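Local structure of aminopeptidase YwaD (Bacillus subtilis, 6HC6) at residues 127-132 with 146-151; 170-175 with 195-200; 248-253 with 261-266; 289-294 with 370-375. The protein releases N-terminal amino acids from peptides by hydrolysis, as a secreted, monomeric M28-family aminopeptidase with two zinc ions in its active site. One frame throughout, in Å; residues are numbered along the deposited sequence.

How the contacts relate
The four contacts follow one another along the chain and fall into two groups. Contacts 1 and 2 lie in the PA domain, with centres about 9 Å apart. They share one sheet, because strands 148-152 and 172-176 are neighbours in it, with probable backbone hydrogen bonds from Ile174 N to Ala149 O and from Ile151 N to Ile174 O. Contacts 3 and 4 lie in the M28 peptidase region, also about 9 Å apart between centres. Strands 244-250 and 285-291 join them in a second sheet, where Ala249 O meets Phe291 N. The nearest atoms of the two groups are about 16 Å apart. Contact 3 carries zinc ligands, contact 4 packs beside them, and the PA contacts lie away from the metal site.

Contact 1: 127-132 with 146-151; sequences APLYNA and GKIALI
Gly146 meets Ala127 at the start of the pairing, its O 3.7 Å from Ala127 CB. Lys147 then lays its aliphatic chain along the other strand. Its CB is 3.3 Å from Pro128 O, and its CD touches both Pro128 CB and Tyr130 CB, while NZ bonds to Asp143 O. Ile148 opens the regular pairing. Its N donates to Pro128 O at 2.8 Å, and its O accepts from Tyr130 N. Its CG1 also packs on Ala127 CB at 3.8 Å. Ala149 adds a CA-H...O contact to Tyr130 O. Leu150 N bonds to that same oxygen at 2.8 Å, almost straight at the hydrogen (179°), and Leu150 O takes Ala132 N. The Leu150 side chain has CG anti to the backbone N (chi1 179°) and lies alongside Asn131. Leu150 CD2 comes to 3.4 Å from Asn131 OD1, while Asn131 ND2 bonds to Thr210 O. Ile151 ends the run with CG1 4.1 Å from Ala132 CB. Leu129, Asn131, Ile148 and Leu150 share one face of the sheet, Tyr130 and Ala149 the other. The short axes diverge by 35°, and the alternating bonds are those of a twisted parallel beta pair, here in the sheet of the PA domain.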
loop_
_atom_site.group_PDB
_atom_site.type_symbol
_atom_site.label_atom_id
_atom_site.label_comp_id
_atom_site.label_asym_id
_atom_site.label_seq_id
_atom_site.Cartn_x
_atom_site.Cartn_y
_atom_site.Cartn_z
ATOM N N ALA A 127 14.045 8.542 29.444
ATOM C CA ALA A 127 13.096 8.355 30.530
ATOM C C ALA A 127 13.145 6.898 30.957
ATOM O O ALA A 127 13.572 6.032 30.177
ATOM C CB ALA A 127 11.670 8.748 30.099
ATOM N N PRO A 128 12.716 6.590 32.181
ATOM C CA PRO A 128 12.643 5.187 32.593
ATOM C C PRO A 128 11.689 4.415 31.696
ATOM O O PRO A 128 10.787 4.979 31.076
ATOM C CB PRO A 128 12.116 5.260 34.032
ATOM C CG PRO A 128 12.403 6.666 34.486
ATOM C CD PRO A 128 12.264 7.504 33.248
ATOM N N LEU A 129 11.901 3.103 31.630
ATOM C CA LEU A 129 11.005 2.217 30.898
ATOM C C LEU A 129 9.920 1.671 31.822
ATOM O O LEU A 129 10.182 1.349 32.986
ATOM C CB LEU A 129 11.796 1.063 30.286
ATOM C CG LEU A 129 12.701 1.432 29.111
ATOM C CD1 LEU A 129 13.793 0.392 28.954
ATOM C CD2 LEU A 129 11.884 1.551 27.833
ATOM N N TYR A 130 8.699 1.569 31.303
ATOM C CA TYR A 130 7.584 0.988 32.044
ATOM C C TYR A 130 7.026 -0.179 31.241
ATOM O O TYR A 130 6.560 0.015 30.118
ATOM C CB TYR A 130 6.491 2.028 32.318
ATOM C CG TYR A 130 5.242 1.431 32.947
ATOM C CD1 TYR A 130 5.135 1.286 34.326
ATOM C CD2 TYR A 130 4.179 0.998 32.158
ATOM C CE1 TYR A 130 4.004 0.731 34.899
ATOM C CE2 TYR A 130 3.048 0.437 32.727
ATOM C CZ TYR A 130 2.969 0.310 34.096
ATOM O OH TYR A 130 1.846 -0.242 34.662
ATOM N N ASN A 131 7.052 -1.380 31.819
ATOM C CA ASN A 131 6.557 -2.557 31.109
ATOM C C ASN A 131 5.039 -2.633 31.213
ATOM O O ASN A 131 4.492 -2.857 32.302
ATOM C CB ASN A 131 7.195 -3.824 31.666
ATOM C CG ASN A 131 8.663 -3.920 31.330
ATOM O OD1 ASN A 131 9.101 -3.408 30.309
ATOM N ND2 ASN A 131 9.433 -4.570 32.193
ATOM N N ALA A 132 4.363 -2.489 30.074
ATOM C CA ALA A 132 2.910 -2.394 30.038
ATOM C C ALA A 132 2.245 -3.610 29.413
ATOM O O ALA A 132 1.049 -3.554 29.111
ATOM C CB ALA A 132 2.491 -1.131 29.294
ATOM N N GLY A 146 5.228 9.673 33.086
ATOM C CA GLY A 146 6.591 10.128 32.889
ATOM C C GLY A 146 7.566 9.092 32.367
ATOM O O GLY A 146 8.764 9.382 32.290
ATOM N N LYS A 147 7.104 7.901 31.997
ATOM C CA LYS A 147 7.993 6.830 31.568
ATOM C C LYS A 147 7.704 6.453 30.121
ATOM O O LYS A 147 6.641 6.765 29.576
ATOM C CB LYS A 147 7.848 5.604 32.475
ATOM C CG LYS A 147 8.146 5.920 33.941
ATOM C CD LYS A 147 8.333 4.653 34.758
ATOM C CE LYS A 147 8.717 4.979 36.205
ATOM N NZ LYS A 147 7.657 5.773 36.898
ATOM N N ILE A 148 8.669 5.792 29.487
ATOM C CA ILE A 148 8.440 5.265 28.144
ATOM C C ILE A 148 7.758 3.915 28.281
ATOM O O ILE A 148 8.318 2.988 28.875
ATOM C CB ILE A 148 9.743 5.150 27.344
ATOM C CG1 ILE A 148 10.435 6.505 27.250
ATOM C CG2 ILE A 148 9.453 4.609 25.942
ATOM C CD1 ILE A 148 11.908 6.419 26.840
ATOM N N ALA A 149 6.546 3.808 27.737
ATOM C CA ALA A 149 5.771 2.578 27.818
ATOM C C ALA A 149 6.312 1.568 26.820
ATOM O O ALA A 149 6.385 1.850 25.619
ATOM C CB ALA A 149 4.294 2.855 27.551
ATOM N N LEU A 150 6.688 0.396 27.311
ATOM C CA LEU A 150 7.144 -0.704 26.469
ATOM C C LEU A 150 6.010 -1.718 26.382
ATOM O O LEU A 150 5.623 -2.314 27.393
ATOM C CB LEU A 150 8.418 -1.325 27.047
ATOM C CG LEU A 150 9.029 -2.505 26.297
ATOM C CD1 LEU A 150 9.525 -2.106 24.906
ATOM C CD2 LEU A 150 10.172 -3.074 27.127
ATOM N N ILE A 151 5.477 -1.906 25.179
ATOM C CA ILE A 151 4.253 -2.659 24.949
ATOM C C ILE A 151 4.548 -3.755 23.941
ATOM O O ILE A 151 5.119 -3.490 22.879
ATOM C CB ILE A 151 3.126 -1.747 24.426
ATOM C CG1 ILE A 151 3.000 -0.495 25.301
ATOM C CG2 ILE A 151 1.802 -2.506 24.368
ATOM C CD1 ILE A 151 1.922 0.470 24.837
#

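Contact 2: 170-175 with 195-200; sequences AKAVII and GIPVVG
Val173 is held to its neighbour strand by both its backbone N and its O. Val173 N donates to Pro197 O at 2.9 Å, and Val173 O accepts from Val199 N at 3.0 Å. Ile175 N closes the set on Val199 O at 2.8 Å, with the hydrogen nearly in line (175°). Each of these oxygens also takes a CA-H...O contact, from Ala172, Val198 and Ile174 in turn. Ile175 O faces Gly200 CA at 3.1 Å, and the backbone of Ile175 also pairs with Ile201. On the other edge of strand 172-176, Ile174 N and O are taken up by Ala149 and Ile151. Val198 N has a weak bond to Ser117 OG. Apolar side chains pack on both faces. Ile196 has CG1 between the backbone N and the carbonyl carbon (chi1 55°), and its CD1 reaches Val173 CG2 at 3.7 Å. Ile174 and Val199 lie side by side, CG1 of Ile174 3.9 Å from CG2 of Val199. Strand 172-176 thus runs parallel between strands 198-201 and 148-152. Helix 158-167 touches Val173 and Ile175 on one face, while Leu217 and Leu219 of strand 214-222 pack against Pro197 and Val199.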
loop_
_atom_site.group_PDB
_atom_site.type_symbol
_atom_site.label_atom_id
_atom_site.label_comp_id
_atom_site.label_asym_id
_atom_site.label_seq_id
_atom_site.Cartn_x
_atom_site.Cartn_y
_atom_site.Cartn_z
ATOM N N ALA A 170 2.342 8.415 29.701
ATOM C CA ALA A 170 3.612 7.979 29.139
ATOM C C ALA A 170 4.256 9.103 28.339
ATOM O O ALA A 170 3.575 9.942 27.741
ATOM C CB ALA A 170 3.418 6.753 28.241
ATOM N N LYS A 171 5.591 9.122 28.344
ATOM C CA LYS A 171 6.345 10.090 27.561
ATOM C C LYS A 171 6.564 9.638 26.124
ATOM O O LYS A 171 6.817 10.480 25.256
ATOM C CB LYS A 171 7.709 10.356 28.207
ATOM C CG LYS A 171 7.695 11.427 29.296
ATOM C CD LYS A 171 9.084 12.010 29.495
ATOM C CE LYS A 171 9.161 12.880 30.735
ATOM N NZ LYS A 171 8.170 13.992 30.686
ATOM N N ALA A 172 6.465 8.339 25.869
ATOM C CA ALA A 172 6.661 7.745 24.553
ATOM C C ALA A 172 6.198 6.301 24.648
ATOM O O ALA A 172 5.982 5.771 25.744
ATOM C CB ALA A 172 8.121 7.818 24.095
ATOM N N VAL A 173 6.055 5.673 23.485
ATOM C CA VAL A 173 5.589 4.300 23.358
ATOM C C VAL A 173 6.572 3.566 22.470
ATOM O O VAL A 173 6.877 4.025 21.365
ATOM C CB VAL A 173 4.170 4.219 22.757
ATOM C CG1 VAL A 173 3.716 2.763 22.638
ATOM C CG2 VAL A 173 3.180 5.010 23.589
ATOM N N ILE A 174 7.082 2.441 22.956
ATOM C CA ILE A 174 7.844 1.494 22.151
ATOM C C ILE A 174 7.026 0.213 22.081
ATOM O O ILE A 174 6.739 -0.407 23.114
ATOM C CB ILE A 174 9.236 1.236 22.750
ATOM C CG1 ILE A 174 9.991 2.561 22.929
ATOM C CG2 ILE A 174 10.012 0.242 21.904
ATOM C CD1 ILE A 174 11.313 2.429 23.676
ATOM N N ILE A 175 6.622 -0.173 20.878
ATOM C CA ILE A 175 5.882 -1.410 20.663
ATOM C C ILE A 175 6.830 -2.394 20.003
ATOM O O ILE A 175 7.458 -2.064 18.993
ATOM C CB ILE A 175 4.624 -1.179 19.804
ATOM C CG1 ILE A 175 3.742 -0.103 20.441
ATOM C CG2 ILE A 175 3.858 -2.479 19.646
ATOM C CD1 ILE A 175 2.516 0.293 19.618
ATOM N N GLY A 195 0.176 12.295 20.495
ATOM C CA GLY A 195 0.972 13.417 20.949
ATOM C C GLY A 195 2.317 13.080 21.538
ATOM O O GLY A 195 3.052 13.986 21.944
ATOM N N ILE A 196 2.664 11.802 21.603
ATOM C CA ILE A 196 3.972 11.372 22.089
ATOM C C ILE A 196 4.607 10.524 20.996
ATOM O O ILE A 196 3.920 10.085 20.057
ATOM C CB ILE A 196 3.862 10.611 23.432
ATOM C CG1 ILE A 196 2.895 9.429 23.324
ATOM C CG2 ILE A 196 3.401 11.551 24.529
ATOM C CD1 ILE A 196 2.826 8.595 24.598
ATOM N N PRO A 197 5.921 10.306 21.057
ATOM C CA PRO A 197 6.558 9.415 20.078
ATOM C C PRO A 197 6.018 7.999 20.192
ATOM O O PRO A 197 5.727 7.516 21.288
ATOM C CB PRO A 197 8.043 9.474 20.452
ATOM C CG PRO A 197 8.209 10.746 21.228
ATOM C CD PRO A 197 6.904 10.961 21.938
ATOM N N VAL A 198 5.864 7.342 19.037
ATOM C CA VAL A 198 5.461 5.941 18.951
ATOM C C VAL A 198 6.390 5.251 17.958
ATOM O O VAL A 198 6.447 5.644 16.787
ATOM C CB VAL A 198 4.000 5.781 18.499
ATOM C CG1 VAL A 198 3.620 4.305 18.481
ATOM C CG2 VAL A 198 3.033 6.598 19.386
ATOM N N VAL A 199 7.106 4.222 18.409
ATOM C CA VAL A 199 8.030 3.504 17.535
ATOM C C VAL A 199 7.816 2.005 17.682
ATOM O O VAL A 199 7.346 1.517 18.713
ATOM C CB VAL A 199 9.518 3.857 17.798
ATOM C CG1 VAL A 199 9.754 5.375 17.726
ATOM C CG2 VAL A 199 10.006 3.259 19.125
ATOM N N GLY A 200 8.158 1.275 16.634
ATOM C CA GLY A 200 8.087 -0.178 16.645
ATOM C C GLY A 200 9.482 -0.755 16.506
ATOM O O GLY A 200 10.318 -0.200 15.792
#

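Contact 3: 248-253 with 261-266; sequences TAHYDS and NDNGSG. With ZN (zinc ion), chain D; ZN (zinc ion), chain E.
Ala249 and Gly266 bring strand 248-250 and helix 261-266 together, their short axes 7.1 Å apart and running in roughly opposite directions (148°). Ala249 CB rests on Gly266 O at 3.3 Å. Next comes His250, whose CG lies between the backbone N and the carbonyl carbon (chi1 74°). Its NE2 binds one zinc ion at 2.2 Å. Asp262 OD1 binds the same zinc at 2.0 Å, with the carboxylate turned almost square to the imidazole plane (87°). The closeness of His250 NE2 and Asp262 OD1 therefore comes from the shared metal. Asp262 OD2 holds the second zinc at 2.0 Å, and water 3 also bridges the two ions. Asn263 follows a cis peptide bond and covers one ring face: its CB is 3.5 Å from the centroid of the His250 ring, a CH-pi contact. Asn263 ND2 makes a weak bond to His250 O. Asn263 OD1 accepts Gly266 N in an Asx motif; the side-chain amide has a further partner in Leu322. Water 1 joins Asn263 N to the carbonyls of His250 and Asp252. His250 ND1 donates to Asp252 OD1 at 3.0 Å, the oxygen tilted from the ring plane. The Asp252 carboxylate also partners Glu295. Asp323 joins His250 and Asp262 on one zinc; Glu295, His401 and Glu452 join Asp262 on the other. The chemistry is that of a bridging aspartate in a two-zinc peptidase, and second-shell Asp252 may polarise His250 toward its metal.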
loop_
_atom_site.group_PDB
_atom_site.type_symbol
_atom_site.label_atom_id
_atom_site.label_comp_id
_atom_site.label_asym_id
_atom_site.label_seq_id
_atom_site.Cartn_x
_atom_site.Cartn_y
_atom_site.Cartn_z
ATOM N N THR A 248 -5.547 1.012 -12.200
ATOM C CA THR A 248 -4.765 1.707 -11.186
ATOM C C THR A 248 -3.869 0.748 -10.411
ATOM O O THR A 248 -4.131 -0.455 -10.299
ATOM C CB THR A 248 -5.653 2.491 -10.207
ATOM O OG1 THR A 248 -6.423 1.588 -9.405
ATOM C CG2 THR A 248 -6.608 3.451 -10.948
ATOM N N ALA A 249 -2.804 1.320 -9.858
ATOM C CA ALA A 249 -1.831 0.563 -9.074
ATOM C C ALA A 249 -0.983 1.554 -8.291
ATOM O O ALA A 249 -0.637 2.603 -8.822
ATOM C CB ALA A 249 -0.938 -0.272 -9.997
ATOM N N HIS A 250 -0.644 1.228 -7.048
ATOM C CA HIS A 250 0.220 2.121 -6.281
ATOM C C HIS A 250 1.683 1.785 -6.529
ATOM O O HIS A 250 2.052 0.621 -6.677
ATOM C CB HIS A 250 -0.122 2.088 -4.786
ATOM C CG HIS A 250 0.323 0.856 -4.042
ATOM N ND1 HIS A 250 1.540 0.774 -3.398
ATOM C CD2 HIS A 250 -0.337 -0.286 -3.730
ATOM C CE1 HIS A 250 1.648 -0.393 -2.787
ATOM N NE2 HIS A 250 0.506 -1.047 -2.941
ATOM N N TYR A 251 2.521 2.818 -6.582
ATOM C CA TYR A 251 3.916 2.615 -6.944
ATOM C C TYR A 251 4.856 2.903 -5.781
ATOM O O TYR A 251 6.081 2.840 -5.958
ATOM C CB TYR A 251 4.275 3.458 -8.176
ATOM C CG TYR A 251 4.307 4.950 -7.939
ATOM C CD1 TYR A 251 3.140 5.705 -7.953
ATOM C CD2 TYR A 251 5.500 5.602 -7.731
ATOM C CE1 TYR A 251 3.163 7.068 -7.716
ATOM C CE2 TYR A 251 5.546 6.979 -7.512
ATOM C CZ TYR A 251 4.371 7.699 -7.503
ATOM O OH TYR A 251 4.385 9.057 -7.286
ATOM N N ASP A 252 4.321 3.169 -4.587
ATOM C CA ASP A 252 5.184 3.283 -3.415
ATOM C C ASP A 252 5.315 1.935 -2.712
ATOM O O ASP A 252 4.560 0.998 -2.970
ATOM C CB ASP A 252 4.659 4.339 -2.448
ATOM C CG ASP A 252 3.336 3.949 -1.805
ATOM O OD1 ASP A 252 2.423 3.510 -2.548
ATOM O OD2 ASP A 252 3.202 4.109 -0.570
ATOM N N SER A 253 6.300 1.844 -1.817
ATOM C CA SER A 253 6.515 0.637 -1.021
ATOM C C SER A 253 6.845 1.042 0.408
ATOM O O SER A 253 7.106 2.212 0.692
ATOM C CB SER A 253 7.625 -0.246 -1.602
ATOM O OG SER A 253 8.893 0.345 -1.408
ATOM N N ASN A 261 6.922 -7.038 -5.488
ATOM C CA ASN A 261 5.537 -7.464 -5.636
ATOM C C ASN A 261 4.519 -6.472 -5.066
ATOM O O ASN A 261 3.439 -6.297 -5.648
ATOM C CB ASN A 261 5.322 -8.835 -4.982
ATOM C CG ASN A 261 4.047 -9.470 -5.464
ATOM O OD1 ASN A 261 3.732 -9.370 -6.664
ATOM N ND2 ASN A 261 3.266 -10.061 -4.552
ATOM N N ASP A 262 4.814 -5.841 -3.921
ATOM C CA ASP A 262 3.950 -4.811 -3.323
ATOM C C ASP A 262 4.640 -3.453 -3.456
ATOM O O ASP A 262 5.336 -3.027 -2.538
ATOM C CB ASP A 262 3.683 -5.128 -1.827
ATOM C CG ASP A 262 2.613 -4.242 -1.228
ATOM O OD1 ASP A 262 1.818 -3.670 -2.017
ATOM O OD2 ASP A 262 2.564 -4.109 0.029
ATOM N N ASN A 263 4.425 -2.742 -4.573
ATOM C CA ASN A 263 3.519 -3.113 -5.649
ATOM C C ASN A 263 4.137 -2.749 -6.995
ATOM O O ASN A 263 3.475 -2.211 -7.876
ATOM C CB ASN A 263 2.168 -2.410 -5.471
ATOM C CG ASN A 263 1.142 -2.862 -6.497
ATOM O OD1 ASN A 263 1.163 -4.012 -6.931
ATOM N ND2 ASN A 263 0.238 -1.961 -6.880
ATOM N N GLY A 264 5.430 -3.025 -7.150
ATOM C CA GLY A 264 6.010 -2.931 -8.482
ATOM C C GLY A 264 5.232 -3.770 -9.474
ATOM O O GLY A 264 5.029 -3.372 -10.627
ATOM N N SER A 265 4.751 -4.931 -9.026
ATOM C CA SER A 265 4.020 -5.831 -9.901
ATOM C C SER A 265 2.785 -5.159 -10.481
ATOM O O SER A 265 2.574 -5.182 -11.697
ATOM C CB SER A 265 3.631 -7.110 -9.145
ATOM O OG SER A 265 2.682 -6.813 -8.126
ATOM N N GLY A 266 1.928 -4.593 -9.628
ATOM C CA GLY A 266 0.712 -3.979 -10.143
ATOM C C GLY A 266 1.001 -2.776 -11.019
ATOM O O GLY A 266 0.339 -2.561 -12.038
HETATM ZN ZN ZN D . -0.063 -2.934 -2.052
HETATM ZN ZN ZN E . 1.699 -2.740 1.284
HETATM O O HOH W 1 4.725 -0.140 -5.452
HETATM O O HOH W 2 -0.915 -4.280 -0.845
HETATM O O HOH W 3 0.090 -2.023 -0.203
#

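Contact 4: 289-294 with 370-375; sequences IAFGAE and SSDHVP
Phe291, Glu294 and Asp372 form a buried van der Waals contact with no direct hydrogen bond across it. It sits where strand 285-291 runs out and where the loop before helix 373-378 turns in beside the zinc site. The Phe291 and Asp372 side chains pass alongside one another, pointing opposite ways, with Asp372 CB 3.5 Å from Phe291 CD2. Ring and carboxylate planes stand 50° apart. Glu294 has CG anti to the backbone N (chi1 -176°), which carries it across to Asp372, and then bends at chi2. Glu294 CG lies 3.4 Å from Asp372 OD1, with the two carboxylates turned square to one another (90°). The carboxylate oxygens stay apart, Glu294 OE1 being 5.2 Å from Asp372 OD2. Glu294 OE1 also comes to 3.3 Å from Ser370 O, but both are acceptors. Water 4 supplies the polar link, donating to Gly292 O at 3.0 Å and to Asp372 OD2 at 2.6 Å. Ser301 OG is a further partner of Asp372 OD2. Ser371 OG bonds to the zinc ligand Asp323, a second-shell contact, and Ser371 O takes Val374 N at 3.1 Å. Strand 244-250 lies beside the contact, where His250 touches both Glu294 and Asp372. Helix 299-306 packs on Phe291 and Pro375 through Ser301, and Asn229 of strand 226-234 meets Phe291.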
loop_
_atom_site.group_PDB
_atom_site.type_symbol
_atom_site.label_atom_id
_atom_site.label_comp_id
_atom_site.label_asym_id
_atom_site.label_seq_id
_atom_site.Cartn_x
_atom_site.Cartn_y
_atom_site.Cartn_z
ATOM N N ILE A 289 -3.650 4.965 -13.785
ATOM C CA ILE A 289 -3.139 5.783 -12.697
ATOM C C ILE A 289 -2.148 4.983 -11.877
ATOM O O ILE A 289 -2.448 3.862 -11.443
ATOM C CB ILE A 289 -4.259 6.316 -11.794
ATOM C CG1 ILE A 289 -5.376 6.896 -12.655
ATOM C CG2 ILE A 289 -3.655 7.331 -10.847
ATOM C CD1 ILE A 289 -6.440 7.599 -11.864
ATOM N N ALA A 290 -0.986 5.581 -11.644
ATOM C CA ALA A 290 -0.035 5.131 -10.640
ATOM C C ALA A 290 -0.223 6.017 -9.408
ATOM O O ALA A 290 0.051 7.223 -9.456
ATOM C CB ALA A 290 1.394 5.205 -11.185
ATOM N N PHE A 291 -0.712 5.423 -8.311
ATOM C CA PHE A 291 -1.020 6.163 -7.096
ATOM C C PHE A 291 0.199 6.232 -6.192
ATOM O O PHE A 291 0.819 5.209 -5.914
ATOM C CB PHE A 291 -2.160 5.499 -6.325
ATOM C CG PHE A 291 -3.514 5.710 -6.937
ATOM C CD1 PHE A 291 -4.004 6.989 -7.160
ATOM C CD2 PHE A 291 -4.305 4.621 -7.258
ATOM C CE1 PHE A 291 -5.258 7.171 -7.739
ATOM C CE2 PHE A 291 -5.557 4.799 -7.816
ATOM C CZ PHE A 291 -6.031 6.076 -8.057
ATOM N N GLY A 292 0.505 7.420 -5.682
ATOM C CA GLY A 292 1.546 7.518 -4.679
ATOM C C GLY A 292 0.997 7.310 -3.278
ATOM O O GLY A 292 -0.204 7.358 -3.052
ATOM N N ALA A 293 1.900 7.052 -2.333
ATOM C CA ALA A 293 1.579 7.114 -0.899
ATOM C C ALA A 293 0.416 6.201 -0.498
ATOM O O ALA A 293 -0.339 6.504 0.426
ATOM C CB ALA A 293 1.278 8.553 -0.456
ATOM N N GLU A 294 0.265 5.057 -1.155
ATOM C CA GLU A 294 -0.760 4.114 -0.703
ATOM C C GLU A 294 -0.433 3.506 0.658
ATOM O O GLU A 294 -1.346 3.173 1.424
ATOM C CB GLU A 294 -0.917 2.999 -1.731
ATOM C CG GLU A 294 -2.030 1.981 -1.445
ATOM C CD GLU A 294 -1.640 0.887 -0.471
ATOM O OE1 GLU A 294 -2.559 0.284 0.128
ATOM O OE2 GLU A 294 -0.429 0.650 -0.274
ATOM N N SER A 370 -8.123 -2.111 1.928
ATOM C CA SER A 370 -6.707 -1.794 2.144
ATOM C C SER A 370 -5.905 -1.725 0.845
ATOM O O SER A 370 -4.722 -2.071 0.812
ATOM C CB SER A 370 -6.072 -2.790 3.117
ATOM O OG SER A 370 -6.821 -2.816 4.318
ATOM N N SER A 371 -6.526 -1.266 -0.235
ATOM C CA SER A 371 -5.784 -0.838 -1.415
ATOM C C SER A 371 -6.597 0.242 -2.107
ATOM O O SER A 371 -7.648 0.658 -1.619
ATOM C CB SER A 371 -5.470 -1.998 -2.367
ATOM O OG SER A 371 -4.480 -1.568 -3.301
ATOM N N ASP A 372 -6.109 0.690 -3.256
ATOM C CA ASP A 372 -6.608 1.923 -3.840
ATOM C C ASP A 372 -7.981 1.790 -4.486
ATOM O O ASP A 372 -8.539 2.800 -4.915
ATOM C CB ASP A 372 -5.586 2.441 -4.852
ATOM C CG ASP A 372 -4.309 2.898 -4.180
ATOM O OD1 ASP A 372 -3.246 2.395 -4.572
ATOM O OD2 ASP A 372 -4.368 3.764 -3.265
ATOM N N HIS A 373 -8.553 0.590 -4.547
ATOM C CA HIS A 373 -9.942 0.490 -4.973
ATOM C C HIS A 373 -10.894 1.065 -3.936
ATOM O O HIS A 373 -12.050 1.341 -4.263
ATOM C CB HIS A 373 -10.309 -0.971 -5.234
ATOM C CG HIS A 373 -10.208 -1.842 -4.022
ATOM N ND1 HIS A 373 -9.040 -1.990 -3.302
ATOM C CD2 HIS A 373 -11.128 -2.623 -3.407
ATOM C CE1 HIS A 373 -9.248 -2.820 -2.296
ATOM N NE2 HIS A 373 -10.510 -3.215 -2.334
ATOM N N VAL A 374 -10.442 1.254 -2.702
ATOM C CA VAL A 374 -11.370 1.566 -1.618
ATOM C C VAL A 374 -11.936 2.971 -1.794
ATOM O O VAL A 374 -13.150 3.143 -1.650
ATOM C CB VAL A 374 -10.709 1.388 -0.240
ATOM C CG1 VAL A 374 -11.602 1.956 0.863
ATOM C CG2 VAL A 374 -10.426 -0.091 0.022
ATOM N N PRO A 375 -11.135 4.008 -2.079
ATOM C CA PRO A 375 -11.751 5.333 -2.295
ATOM C C PRO A 375 -12.742 5.354 -3.447
ATOM O O PRO A 375 -13.731 6.103 -3.394
ATOM C CB PRO A 375 -10.539 6.237 -2.568
ATOM C CG PRO A 375 -9.439 5.587 -1.827
ATOM C CD PRO A 375 -9.672 4.111 -1.988
HETATM O O HOH W 4 -2.787 5.789 -2.676
#